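Putative branched chain amino acid ABC transporter, periplasmic amino acid-binding protein (Brucella ovis, PDB 4XFK) probably serves as the periplasmic binding component of an amino-acid transport system, capturing branched-chain and related amino acids for an ABC transporter. Local coordinates at residues Q349-M354 with T381-I386. The protein carries 1 engineered substitution. Residues are numbered along the deposited sequence; the frame is centred on the assembly and turned at random.
Sequences QAKFPM and TGDESI
K351 reaches across to the short helix 382-385 and forms a salt bridge with D383, NZ to OD1 2.9 Å, the oxygen being met nearly along its C-O axis. Its CG, anti to the backbone N (chi1 -177°), lies 3.7 Å from G382 O, and a bend at chi3 (78°) carries CE toward D383. A long aliphatic chain ending in a charge suits this course from backbone to carboxylate. The bare CA of G382 leaves room for K351 CG beside it and lets F352 O approach, in a CA-H...O contact of 3.4 Å from G382 CA. S385, small enough to fit beside the strand, sets CB against F352 O and M354 CG. At the other end the extended side chain of I386 slides past that of Q349 and brings CD1 to 3.7 Å from A350 O.

The N-terminal end of the helix is closed by a capping box: T381 OG1 accepts from E384 N at 3.1 Å, and E384 OE1 accepts from T381 N at 3.0 Å. S385 OG donates to T381 O from above the carbonyl plane. Q349 NE2 bonds A350 O and S135 O, while OE1 takes R133 NE, tying strand 350-360 of the mixed sheet to strand 131-133 of the parallel sheet in this periplasmic binding protein fold. Across the contact, aliphatic groups lie against backbone carbonyls, and one ion pair closes the more exposed side.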
loop_
_atom_site.group_PDB
_atom_site.type_symbol
_atom_site.label_atom_id
_atom_site.label_comp_id
_atom_site.label_asym_id
_atom_site.label_seq_id
_atom_site.Cartn_x
_atom_site.Cartn_y
_atom_site.Cartn_z
ATOM N N GLN A 349 -3.634 -11.573 -4.830
ATOM C CA GLN A 349 -3.873 -10.599 -3.777
ATOM C C GLN A 349 -3.506 -11.233 -2.434
ATOM O O GLN A 349 -4.005 -12.308 -2.095
ATOM C CB GLN A 349 -5.350 -10.179 -3.772
ATOM C CG GLN A 349 -5.739 -9.286 -2.610
ATOM C CD GLN A 349 -4.946 -7.987 -2.593
ATOM O OE1 GLN A 349 -4.945 -7.222 -3.567
ATOM N NE2 GLN A 349 -4.260 -7.732 -1.485
ATOM N N ALA A 350 -2.619 -10.588 -1.680
ATOM C CA ALA A 350 -2.242 -11.105 -0.367
ATOM C C ALA A 350 -3.394 -10.996 0.631
ATOM O O ALA A 350 -4.241 -10.094 0.532
ATOM C CB ALA A 350 -1.010 -10.390 0.168
ATOM N N LYS A 351 -3.409 -11.937 1.575
ATOM C CA LYS A 351 -4.399 -12.014 2.646
ATOM C C LYS A 351 -3.711 -11.673 3.961
ATOM O O LYS A 351 -2.704 -12.289 4.314
ATOM C CB LYS A 351 -5.005 -13.415 2.713
ATOM C CG LYS A 351 -6.099 -13.536 3.755
ATOM C CD LYS A 351 -7.060 -14.669 3.444
ATOM C CE LYS A 351 -6.488 -16.006 3.805
ATOM N NZ LYS A 351 -7.550 -17.039 3.627
ATOM N N PHE A 352 -4.250 -10.691 4.682
ATOM C CA PHE A 352 -3.614 -10.176 5.890
ATOM C C PHE A 352 -4.641 -9.375 6.683
ATOM O O PHE A 352 -5.634 -8.922 6.122
ATOM C CB PHE A 352 -2.431 -9.271 5.514
ATOM C CG PHE A 352 -2.752 -8.286 4.425
ATOM C CD1 PHE A 352 -3.470 -7.126 4.711
ATOM C CD2 PHE A 352 -2.378 -8.531 3.114
ATOM C CE1 PHE A 352 -3.825 -6.247 3.721
ATOM C CE2 PHE A 352 -2.721 -7.641 2.109
ATOM C CZ PHE A 352 -3.441 -6.492 2.414
ATOM N N PRO A 353 -4.407 -9.198 7.992
ATOM C CA PRO A 353 -5.330 -8.388 8.794
ATOM C C PRO A 353 -5.250 -6.892 8.490
ATOM O O PRO A 353 -4.241 -6.395 7.982
ATOM C CB PRO A 353 -4.877 -8.646 10.245
ATOM C CG PRO A 353 -3.875 -9.727 10.185
ATOM C CD PRO A 353 -3.326 -9.784 8.799
ATOM N N MET A 354 -6.332 -6.184 8.812
ATOM C CA MET A 354 -6.401 -4.733 8.704
ATOM C C MET A 354 -6.791 -4.132 10.045
ATOM O O MET A 354 -7.627 -4.671 10.763
ATOM C CB MET A 354 -7.410 -4.325 7.629
ATOM C CG MET A 354 -6.950 -4.631 6.207
ATOM S SD MET A 354 -5.524 -3.637 5.679
ATOM C CE MET A 354 -6.322 -2.056 5.403
ATOM N N THR A 381 -9.675 -9.724 10.711
ATOM C CA THR A 381 -8.808 -10.834 10.322
ATOM C C THR A 381 -8.548 -10.804 8.818
ATOM O O THR A 381 -9.199 -10.066 8.076
ATOM C CB THR A 381 -9.446 -12.197 10.650
ATOM O OG1 THR A 381 -10.625 -12.353 9.855
ATOM C CG2 THR A 381 -9.799 -12.299 12.124
ATOM N N GLY A 382 -7.586 -11.605 8.370
ATOM C CA GLY A 382 -7.330 -11.774 6.949
ATOM C C GLY A 382 -8.586 -12.170 6.183
ATOM O O GLY A 382 -8.910 -11.582 5.153
ATOM N N ASP A 383 -9.324 -13.147 6.703
ATOM C CA ASP A 383 -10.562 -13.559 6.046
ATOM C C ASP A 383 -11.601 -12.431 5.991
ATOM O O ASP A 383 -12.338 -12.296 5.013
ATOM C CB ASP A 383 -11.146 -14.798 6.727
ATOM C CG ASP A 383 -10.364 -16.061 6.408
ATOM O OD1 ASP A 383 -9.768 -16.123 5.312
ATOM O OD2 ASP A 383 -10.346 -16.989 7.245
ATOM N N GLU A 384 -11.656 -11.622 7.043
ATOM C CA GLU A 384 -12.573 -10.493 7.082
ATOM C C GLU A 384 -12.133 -9.348 6.174
ATOM O O GLU A 384 -12.968 -8.563 5.719
ATOM C CB GLU A 384 -12.743 -9.995 8.523
ATOM C CG GLU A 384 -13.549 -10.936 9.418
ATOM C CD GLU A 384 -13.525 -10.528 10.886
ATOM O OE1 GLU A 384 -12.564 -9.859 11.303
ATOM O OE2 GLU A 384 -14.466 -10.878 11.636
ATOM N N SER A 385 -10.832 -9.263 5.902
ATOM C CA SER A 385 -10.270 -8.107 5.197
ATOM C C SER A 385 -10.185 -8.265 3.683
ATOM O O SER A 385 -10.475 -7.324 2.935
ATOM C CB SER A 385 -8.879 -7.766 5.745
ATOM O OG SER A 385 -8.933 -7.417 7.114
ATOM N N ILE A 386 -9.750 -9.434 3.225
ATOM C CA ILE A 386 -9.499 -9.603 1.798
ATOM C C ILE A 386 -10.789 -9.465 0.983
ATOM O O ILE A 386 -11.856 -9.925 1.402
ATOM C CB ILE A 386 -8.775 -10.944 1.506
ATOM C CG1 ILE A 386 -8.187 -10.922 0.091
ATOM C CG2 ILE A 386 -9.706 -12.168 1.745
ATOM C CD1 ILE A 386 -7.262 -12.083 -0.206
#